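Local coordinates for protein luciferase-like monooxygenase (Streptomyces bottropensis, PDB 4US5) that probably acts as a monooxygenase of the bacterial luciferase-like family, a TIM-barrel enzyme using molecular oxygen, at residues Ile105-Asn113 with Ser133-Leu144; Val226-Gln237 with Tyr286-Val294. All coordinates share one frame; numbering follows the deposited sequence.

Contact 1: Ile105-Asn113 with Ser133-Leu144; sequences IDLGIGRAN and SSDDLWRRLEQL. With NA (sodium ion), chain N.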
loop_
_atom_site.group_PDB
_atom_site.type_symbol
_atom_site.label_atom_id
_atom_site.label_comp_id
_atom_site.label_asym_id
_atom_site.label_seq_id
_atom_site.Cartn_x
_atom_site.Cartn_y
_atom_site.Cartn_z
ATOM N N ILE B 105 8.183 7.156 8.864
ATOM C CA ILE B 105 6.933 7.309 8.097
ATOM C C ILE B 105 6.097 8.472 8.628
ATOM O O ILE B 105 5.839 8.585 9.842
ATOM C CB ILE B 105 6.093 6.009 8.104
ATOM C CG1 ILE B 105 6.873 4.847 7.510
ATOM C CG2 ILE B 105 4.761 6.208 7.395
ATOM C CD1 ILE B 105 7.375 5.019 6.083
ATOM N N ASP B 106 5.669 9.332 7.711
ATOM C CA ASP B 106 4.713 10.388 7.991
ATOM C C ASP B 106 3.327 9.969 7.479
ATOM O O ASP B 106 3.179 9.553 6.338
ATOM C CB ASP B 106 5.106 11.681 7.251
ATOM C CG ASP B 106 6.348 12.304 7.777
ATOM O OD1 ASP B 106 6.749 12.009 8.951
ATOM O OD2 ASP B 106 6.947 13.138 7.043
ATOM N N LEU B 107 2.311 10.147 8.316
ATOM C CA LEU B 107 0.957 10.022 7.912
ATOM C C LEU B 107 0.318 11.413 7.830
ATOM O O LEU B 107 -0.302 11.888 8.802
ATOM C CB LEU B 107 0.205 9.125 8.891
ATOM C CG LEU B 107 -1.282 8.882 8.697
ATOM C CD1 LEU B 107 -1.663 8.648 7.243
ATOM C CD2 LEU B 107 -1.723 7.688 9.540
ATOM N N GLY B 108 0.504 12.072 6.699
ATOM C CA GLY B 108 -0.176 13.315 6.412
ATOM C C GLY B 108 -1.596 13.044 5.945
ATOM O O GLY B 108 -1.828 12.135 5.137
ATOM N N ILE B 109 -2.530 13.818 6.477
ATOM C CA ILE B 109 -3.971 13.653 6.238
ATOM C C ILE B 109 -4.462 14.912 5.575
ATOM O O ILE B 109 -4.145 16.000 6.027
ATOM C CB ILE B 109 -4.716 13.499 7.578
ATOM C CG1 ILE B 109 -4.276 12.237 8.299
ATOM C CG2 ILE B 109 -6.227 13.508 7.370
ATOM C CD1 ILE B 109 -4.455 10.968 7.516
ATOM N N GLY B 110 -5.198 14.757 4.490
ATOM C CA GLY B 110 -5.736 15.889 3.750
ATOM C C GLY B 110 -7.233 15.797 3.520
ATOM O O GLY B 110 -7.830 14.732 3.697
ATOM N N ARG B 111 -7.823 16.924 3.121
ATOM C CA ARG B 111 -9.277 17.017 2.871
ATOM C C ARG B 111 -9.689 16.430 1.532
ATOM O O ARG B 111 -9.021 16.634 0.532
ATOM C CB ARG B 111 -9.774 18.466 2.883
ATOM C CG ARG B 111 -10.042 19.071 4.228
ATOM C CD ARG B 111 -11.228 20.000 4.193
ATOM N NE ARG B 111 -11.861 20.013 5.498
ATOM C CZ ARG B 111 -12.785 19.138 5.909
ATOM N NH1 ARG B 111 -13.266 18.186 5.099
ATOM N NH2 ARG B 111 -13.242 19.230 7.148
ATOM N N ALA B 112 -10.895 15.830 1.510
ATOM C CA ALA B 112 -11.460 15.238 0.311
ATOM C C ALA B 112 -12.475 16.179 -0.387
ATOM O O ALA B 112 -13.249 15.736 -1.256
ATOM C CB ALA B 112 -12.124 13.933 0.646
ATOM N N ASN B 113 -12.435 17.465 -0.032
ATOM C CA ASN B 113 -13.369 18.460 -0.571
ATOM C C ASN B 113 -13.205 18.751 -2.066
ATOM O O ASN B 113 -14.093 19.350 -2.669
ATOM C CB ASN B 113 -13.301 19.780 0.238
ATOM C CG ASN B 113 -11.940 20.482 0.143
ATOM O OD1 ASN B 113 -10.891 19.844 0.141
ATOM N ND2 ASN B 113 -11.963 21.804 0.078
ATOM N N SER B 133 -18.076 16.430 5.212
ATOM C CA SER B 133 -18.404 17.334 6.322
ATOM C C SER B 133 -17.156 17.879 6.992
ATOM O O SER B 133 -16.184 17.159 7.168
ATOM C CB SER B 133 -19.244 16.626 7.383
ATOM O OG SER B 133 -18.928 17.126 8.671
ATOM N N SER B 134 -17.220 19.132 7.428
ATOM C CA SER B 134 -16.085 19.784 8.062
ATOM C C SER B 134 -15.602 19.053 9.324
ATOM O O SER B 134 -14.412 18.709 9.477
ATOM C CB SER B 134 -16.478 21.210 8.424
ATOM O OG SER B 134 -16.504 22.010 7.262
ATOM N N ASP B 135 -16.549 18.848 10.228
ATOM C CA ASP B 135 -16.287 18.240 11.524
ATOM C C ASP B 135 -16.074 16.727 11.461
ATOM O O ASP B 135 -15.433 16.169 12.342
ATOM C CB ASP B 135 -17.433 18.560 12.488
ATOM C CG ASP B 135 -17.509 20.031 12.836
ATOM O OD1 ASP B 135 -17.013 20.884 12.043
ATOM O OD2 ASP B 135 -18.082 20.332 13.904
ATOM N N ASP B 136 -16.618 16.062 10.445
ATOM C CA ASP B 136 -16.413 14.618 10.313
ATOM C C ASP B 136 -14.905 14.266 10.207
ATOM O O ASP B 136 -14.437 13.266 10.770
ATOM C CB ASP B 136 -17.139 14.083 9.097
ATOM C CG ASP B 136 -17.033 12.575 8.985
ATOM O OD1 ASP B 136 -17.373 11.888 9.973
ATOM O OD2 ASP B 136 -16.584 12.079 7.930
ATOM N N LEU B 137 -14.163 15.049 9.439
ATOM C CA LEU B 137 -12.729 14.767 9.260
ATOM C C LEU B 137 -12.027 14.829 10.594
ATOM O O LEU B 137 -11.236 13.938 10.924
ATOM C CB LEU B 137 -12.101 15.721 8.262
ATOM C CG LEU B 137 -10.589 15.545 8.039
ATOM C CD1 LEU B 137 -10.270 14.113 7.627
ATOM C CD2 LEU B 137 -10.089 16.524 6.979
ATOM N N TRP B 138 -12.343 15.851 11.399
ATOM C CA TRP B 138 -11.647 16.021 12.680
ATOM C C TRP B 138 -11.989 14.905 13.655
ATOM O O TRP B 138 -11.121 14.453 14.417
ATOM C CB TRP B 138 -11.922 17.384 13.322
ATOM C CG TRP B 138 -11.888 18.558 12.376
ATOM C CD1 TRP B 138 -12.775 19.597 12.346
ATOM C CD2 TRP B 138 -10.944 18.805 11.314
ATOM N NE1 TRP B 138 -12.438 20.474 11.349
ATOM C CE2 TRP B 138 -11.324 20.011 10.695
ATOM C CE3 TRP B 138 -9.816 18.126 10.833
ATOM C CZ2 TRP B 138 -10.616 20.565 9.608
ATOM C CZ3 TRP B 138 -9.118 18.669 9.749
ATOM C CH2 TRP B 138 -9.524 19.886 9.150
ATOM N N ARG B 139 -13.211 14.399 13.576
ATOM C CA ARG B 139 -13.601 13.210 14.315
ATOM C C ARG B 139 -12.825 11.951 13.872
ATOM O O ARG B 139 -12.377 11.162 14.701
ATOM C CB ARG B 139 -15.082 12.939 14.126
ATOM C CG ARG B 139 -15.654 11.868 15.050
ATOM C CD ARG B 139 -17.043 11.409 14.643
ATOM N NE ARG B 139 -18.060 12.469 14.760
ATOM C CZ ARG B 139 -18.809 12.703 15.851
ATOM N NH1 ARG B 139 -18.665 11.972 16.955
ATOM N NH2 ARG B 139 -19.706 13.685 15.843
ATOM N N ARG B 140 -12.712 11.761 12.570
ATOM C CA ARG B 140 -11.929 10.627 12.020
ATOM C C ARG B 140 -10.480 10.718 12.436
ATOM O O ARG B 140 -9.841 9.729 12.762
ATOM C CB ARG B 140 -12.009 10.625 10.502
ATOM C CG ARG B 140 -13.282 10.094 9.947
ATOM C CD ARG B 140 -13.398 10.392 8.456
ATOM N NE ARG B 140 -14.682 9.933 7.998
ATOM C CZ ARG B 140 -14.955 8.700 7.634
ATOM N NH1 ARG B 140 -14.009 7.795 7.528
ATOM N NH2 ARG B 140 -16.193 8.386 7.320
ATOM N N LEU B 141 -9.974 11.929 12.457
ATOM C CA LEU B 141 -8.615 12.180 12.833
ATOM C C LEU B 141 -8.361 11.814 14.313
ATOM O O LEU B 141 -7.319 11.255 14.650
ATOM C CB LEU B 141 -8.299 13.653 12.535
ATOM C CG LEU B 141 -6.886 14.179 12.528
ATOM C CD1 LEU B 141 -5.938 13.319 11.725
ATOM C CD2 LEU B 141 -6.920 15.602 11.962
ATOM N N GLU B 142 -9.325 12.097 15.173
ATOM C CA GLU B 142 -9.263 11.652 16.573
ATOM C C GLU B 142 -9.322 10.142 16.677
ATOM O O GLU B 142 -8.623 9.537 17.476
ATOM C CB GLU B 142 -10.469 12.190 17.404
ATOM C CG GLU B 142 -10.042 12.670 18.794
ATOM C CD GLU B 142 -9.500 14.067 18.750
ATOM O OE1 GLU B 142 -10.309 15.024 18.908
ATOM O OE2 GLU B 142 -8.263 14.195 18.571
ATOM N N GLN B 143 -10.211 9.534 15.906
ATOM C CA GLN B 143 -10.308 8.079 15.879
ATOM C C GLN B 143 -8.985 7.450 15.428
ATOM O O GLN B 143 -8.530 6.456 15.980
ATOM C CB GLN B 143 -11.365 7.631 14.899
ATOM C CG GLN B 143 -12.804 7.753 15.311
ATOM C CD GLN B 143 -13.684 7.071 14.279
ATOM O OE1 GLN B 143 -13.973 7.644 13.231
ATOM N NE2 GLN B 143 -14.039 5.813 14.529
ATOM N N LEU B 144 -8.388 8.028 14.397
ATOM C CA LEU B 144 -7.095 7.541 13.877
ATOM C C LEU B 144 -6.046 7.615 14.968
ATOM O O LEU B 144 -5.298 6.686 15.178
ATOM C CB LEU B 144 -6.688 8.375 12.665
ATOM C CG LEU B 144 -5.318 8.124 12.064
ATOM C CD1 LEU B 144 -5.137 6.654 11.710
ATOM C CD2 LEU B 144 -5.168 9.005 10.830
HETATM NA NA NA N . -10.283 13.618 3.633
#

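Contact 2: Val226-Gln237 with Tyr286-Val294; sequences VVCCAETDAEAQ and YVVGSPDRV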
loop_
_atom_site.group_PDB
_atom_site.type_symbol
_atom_site.label_atom_id
_atom_site.label_comp_id
_atom_site.label_asym_id
_atom_site.label_seq_id
_atom_site.Cartn_x
_atom_site.Cartn_y
_atom_site.Cartn_z
ATOM N N VAL B 226 4.615 25.534 -4.743
ATOM C CA VAL B 226 5.105 25.207 -6.047
ATOM C C VAL B 226 6.309 26.078 -6.364
ATOM O O VAL B 226 6.300 27.328 -6.160
ATOM C CB VAL B 226 4.029 25.408 -7.118
ATOM C CG1 VAL B 226 4.620 25.407 -8.503
ATOM C CG2 VAL B 226 2.980 24.347 -7.011
ATOM N N VAL B 227 7.378 25.434 -6.815
ATOM C CA VAL B 227 8.560 26.153 -7.221
ATOM C C VAL B 227 9.007 25.655 -8.574
ATOM O O VAL B 227 9.010 24.448 -8.833
ATOM C CB VAL B 227 9.714 25.960 -6.230
ATOM C CG1 VAL B 227 10.946 26.751 -6.647
ATOM C CG2 VAL B 227 9.274 26.316 -4.823
ATOM N N CYS B 228 9.377 26.595 -9.432
ATOM C CA CYS B 228 9.961 26.293 -10.721
ATOM C C CYS B 228 11.275 27.062 -10.839
ATOM O O CYS B 228 11.288 28.280 -11.091
ATOM C CB CYS B 228 8.971 26.705 -11.815
ATOM S SG CYS B 228 9.515 26.321 -13.476
ATOM N N CYS B 229 12.381 26.367 -10.560
ATOM C CA CYS B 229 13.703 26.976 -10.481
ATOM C C CYS B 229 14.599 26.484 -11.639
ATOM O O CYS B 229 14.574 25.300 -12.016
ATOM C CB CYS B 229 14.341 26.673 -9.141
ATOM S SG CYS B 229 15.969 27.414 -8.910
ATOM N N ALA B 230 15.342 27.402 -12.247
ATOM C CA ALA B 230 16.329 27.046 -13.275
ATOM C C ALA B 230 17.486 28.022 -13.133
ATOM O O ALA B 230 17.426 28.919 -12.309
ATOM C CB ALA B 230 15.747 27.140 -14.647
ATOM N N GLU B 231 18.556 27.787 -13.883
ATOM C CA GLU B 231 19.801 28.519 -13.645
ATOM C C GLU B 231 19.608 30.023 -13.819
ATOM O O GLU B 231 20.247 30.784 -13.145
ATOM C CB GLU B 231 20.911 27.985 -14.533
ATOM C CG GLU B 231 22.293 28.500 -14.144
ATOM C CD GLU B 231 22.830 27.888 -12.834
ATOM O OE1 GLU B 231 23.236 26.695 -12.878
ATOM O OE2 GLU B 231 22.863 28.589 -11.767
ATOM N N THR B 232 18.731 30.416 -14.731
ATOM C CA THR B 232 18.485 31.857 -15.029
ATOM C C THR B 232 16.990 32.096 -15.015
ATOM O O THR B 232 16.215 31.151 -15.196
ATOM C CB THR B 232 19.006 32.238 -16.441
ATOM O OG1 THR B 232 18.318 31.469 -17.425
ATOM C CG2 THR B 232 20.512 32.012 -16.571
ATOM N N ASP B 233 16.579 33.347 -14.806
ATOM C CA ASP B 233 15.182 33.718 -14.836
ATOM C C ASP B 233 14.529 33.344 -16.163
ATOM O O ASP B 233 13.394 32.896 -16.182
ATOM C CB ASP B 233 14.985 35.237 -14.552
ATOM C CG ASP B 233 15.251 35.642 -13.044
ATOM O OD1 ASP B 233 14.856 34.906 -12.090
ATOM O OD2 ASP B 233 15.830 36.750 -12.822
ATOM N N ALA B 234 15.255 33.517 -17.276
ATOM C CA ALA B 234 14.696 33.215 -18.587
ATOM C C ALA B 234 14.416 31.706 -18.719
ATOM O O ALA B 234 13.409 31.312 -19.283
ATOM C CB ALA B 234 15.638 33.649 -19.705
ATOM N N GLU B 235 15.357 30.882 -18.295
ATOM C CA GLU B 235 15.157 29.435 -18.389
ATOM C C GLU B 235 14.000 29.019 -17.430
ATOM O O GLU B 235 13.174 28.187 -17.774
ATOM C CB GLU B 235 16.430 28.670 -18.077
ATOM C CG GLU B 235 16.290 27.147 -18.256
ATOM C CD GLU B 235 15.812 26.697 -19.657
ATOM O OE1 GLU B 235 16.008 27.403 -20.675
ATOM O OE2 GLU B 235 15.289 25.572 -19.742
ATOM N N ALA B 236 13.955 29.619 -16.255
ATOM C CA ALA B 236 12.847 29.326 -15.310
ATOM C C ALA B 236 11.520 29.655 -15.953
ATOM O O ALA B 236 10.544 28.896 -15.796
ATOM C CB ALA B 236 13.005 30.102 -14.020
ATOM N N GLN B 237 11.433 30.800 -16.662
ATOM C CA GLN B 237 10.148 31.186 -17.283
ATOM C C GLN B 237 9.736 30.210 -18.357
ATOM O O GLN B 237 8.557 29.908 -18.511
ATOM C CB GLN B 237 10.211 32.601 -17.880
ATOM C CG GLN B 237 10.174 33.704 -16.823
ATOM C CD GLN B 237 8.907 33.679 -15.996
ATOM O OE1 GLN B 237 7.803 33.495 -16.523
ATOM N NE2 GLN B 237 9.053 33.853 -14.718
ATOM N N TYR B 286 2.687 30.613 -7.513
ATOM C CA TYR B 286 3.762 29.719 -7.894
ATOM C C TYR B 286 5.049 30.538 -7.958
ATOM O O TYR B 286 5.087 31.629 -8.550
ATOM C CB TYR B 286 3.482 29.112 -9.272
ATOM C CG TYR B 286 2.165 28.385 -9.387
ATOM C CD1 TYR B 286 1.632 27.668 -8.331
ATOM C CD2 TYR B 286 1.458 28.392 -10.587
ATOM C CE1 TYR B 286 0.446 26.976 -8.467
ATOM C CE2 TYR B 286 0.263 27.696 -10.727
ATOM C CZ TYR B 286 -0.242 27.012 -9.672
ATOM O OH TYR B 286 -1.408 26.325 -9.782
ATOM N N VAL B 287 6.098 30.021 -7.335
ATOM C CA VAL B 287 7.356 30.740 -7.207
ATOM C C VAL B 287 8.304 30.313 -8.287
ATOM O O VAL B 287 8.679 29.129 -8.367
ATOM C CB VAL B 287 7.954 30.506 -5.824
ATOM C CG1 VAL B 287 9.326 31.161 -5.690
ATOM C CG2 VAL B 287 7.003 31.040 -4.770
ATOM N N VAL B 288 8.753 31.283 -9.094
ATOM C CA VAL B 288 9.509 30.996 -10.314
ATOM C C VAL B 288 10.744 31.877 -10.382
ATOM O O VAL B 288 10.665 33.082 -10.062
ATOM C CB VAL B 288 8.675 31.283 -11.572
ATOM C CG1 VAL B 288 9.460 30.946 -12.843
ATOM C CG2 VAL B 288 7.363 30.527 -11.526
ATOM N N GLY B 289 11.858 31.314 -10.833
ATOM C CA GLY B 289 13.040 32.116 -11.141
ATOM C C GLY B 289 14.364 31.425 -10.994
ATOM O O GLY B 289 14.448 30.191 -10.822
ATOM N N SER B 290 15.421 32.250 -11.021
ATOM C CA SER B 290 16.763 31.814 -10.739
ATOM C C SER B 290 16.888 31.360 -9.297
ATOM O O SER B 290 16.017 31.653 -8.475
ATOM C CB SER B 290 17.731 32.985 -10.984
ATOM O OG SER B 290 17.489 33.976 -10.014
ATOM N N PRO B 291 17.977 30.627 -8.961
ATOM C CA PRO B 291 18.148 30.196 -7.599
ATOM C C PRO B 291 18.105 31.335 -6.583
ATOM O O PRO B 291 17.416 31.222 -5.560
ATOM C CB PRO B 291 19.540 29.532 -7.607
ATOM C CG PRO B 291 19.727 29.092 -9.001
ATOM C CD PRO B 291 19.083 30.164 -9.823
ATOM N N ASP B 292 18.827 32.419 -6.848
ATOM C CA ASP B 292 18.819 33.564 -5.920
ATOM C C ASP B 292 17.432 34.147 -5.772
ATOM O O ASP B 292 17.011 34.460 -4.674
ATOM C CB ASP B 292 19.784 34.665 -6.385
ATOM C CG ASP B 292 21.228 34.340 -6.089
ATOM O OD1 ASP B 292 21.512 33.290 -5.440
ATOM O OD2 ASP B 292 22.093 35.104 -6.573
ATOM N N ARG B 293 16.715 34.300 -6.865
ATOM C CA ARG B 293 15.388 34.933 -6.808
ATOM C C ARG B 293 14.416 34.063 -6.002
ATOM O O ARG B 293 13.712 34.565 -5.129
ATOM C CB ARG B 293 14.806 35.192 -8.201
ATOM C CG ARG B 293 13.425 35.841 -8.149
ATOM C CD ARG B 293 12.698 35.916 -9.486
ATOM N NE ARG B 293 13.449 36.701 -10.438
ATOM C CZ ARG B 293 13.519 38.033 -10.432
ATOM N NH1 ARG B 293 12.870 38.754 -9.511
ATOM N NH2 ARG B 293 14.253 38.655 -11.358
ATOM N N VAL B 294 14.382 32.767 -6.308
ATOM C CA VAL B 294 13.457 31.882 -5.592
ATOM C C VAL B 294 13.872 31.766 -4.127
ATOM O O VAL B 294 13.028 31.796 -3.267
ATOM C CB VAL B 294 13.192 30.507 -6.279
ATOM C CG1 VAL B 294 12.894 30.707 -7.762
ATOM C CG2 VAL B 294 14.361 29.590 -6.111
#

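Contact 1: Ile105-Asn113 with Ser133-Leu144
R111 reaches out from the end of strand 105-110 and lays its side chain against the first turn of helix 134-147. The guanidinium is flat over L137, whose CD2 sits 3.9 Å above the plane and near its centre, while the aliphatic part of the same arginine touches that methyl too, R111 CG lying 3.7 Å from L137 CD2. In the guanidinium plane, R111 NH2 meets S134 O at 2.7 Å, but the N-H...O angle of 116° marks the bond as weak, and the helix start here is poorly ordered. A bend at chi2 (-144°) turns the arginine back toward the helix. W138 adds its six-membered ring obliquely, CZ2 3.8 Å from R111 NH2.

Deeper in, the contact is purely apolar. I109 splits its branches among three leucines: CG2 slides past L137 CD1, CG1 lies 4.0 Å from L141 CD1, and CD1 meets L144 CD2 tip to tip. L107 directs CD2 to L144 CD2, also end on at 3.9 Å. The three leucines come from successive turns of the helix, so that one stripe of it lies on the strand.

Around this first shell lie a sodium ion, bound by G110 O at 2.7 Å just beyond I109, and a salt bridge that ties D136 to R140 within the helix and, through R140, reaches D125 of the second subunit. F94 packs on L107, and L168 of the adjoining strand touches both L107 and L144.

With axes 10.6 Å apart and running nearly antiparallel at 162°, strand and helix illustrate the layering of a TIM barrel, an outer helix packed on a strand of the parallel sheet.

Contact 2: Val226-Gln237 with Tyr286-Val294
D233, in the first turn of helix 233-251, gathers three donors from the start of the facing helix. R293 grips its carboxylate side-on, NE giving to D233 OD1 at 2.8 Å and NH2 to D233 OD2 at 2.9 Å, a two-nitrogen salt bridge whose flat groups are turned 44° from each other. The backbone adds a third bond, S290 N to D233 OD1 at 2.9 Å, so OD1 takes two strong donors, which come from opposite faces of the carboxylate plane; these three bonds fix its rotation. The bend of R293 at chi3 (-61°) brings the guanidinium edge onto the acid. Were D233 an alanine, the S290 amide would probably lose its acceptor and the R293 guanidinium its charge partner, leaving the arginine freer to turn.

Each helix start is capped from within: T232 OG1 accepts from E235 N, and S290 OG accepts from R293 N at 3.3 Å. Between the strands the backbone polar groups pair in parallel fashion. V226 O takes V287 N, V287 O takes C228 N at 2.8 Å, C228 O takes G289 N, and G289 O takes A230 N in a longer bond. At G289 a side chain would run into R293 CD and its own preceding carbonyl, so glycine is required here.

Apolar groups fill the flanks: C229 SG lies 3.9 Å from V294 CG2, A236 CB 3.8 Å from V288 CG1, and V226 CB 3.5 Å from Y286 CD1.

On the side of V227 and C229, helix 319-332 and helix 291-305 close over the sheet; on the side of C228 and V288, helix 233-251 does so through Y240, with H243 stacked on Y286. Beyond V227, strand 309-313 carries the sheet onward.

How the contacts relate
Both contacts belong to one parallel, curled sheet, as in the TIM-barrel fold of this family, but they lie on opposite sides of the chain's centre, with centres about 34 Å apart and nearest atoms about 15 Å apart. They follow in series: contact 1 is complete before contact 2 begins, with strands 167-172 and 188-191 linking strand 105-110 to strand 221-229. Contact 1 is the usual layer of strand and outer helix. Contact 2 joins two neighbouring strands together with the helices that follow them, and marks where the sheet branches: strand 286-289 is added beside 221-229, while 309-313 continues toward strand 6-11.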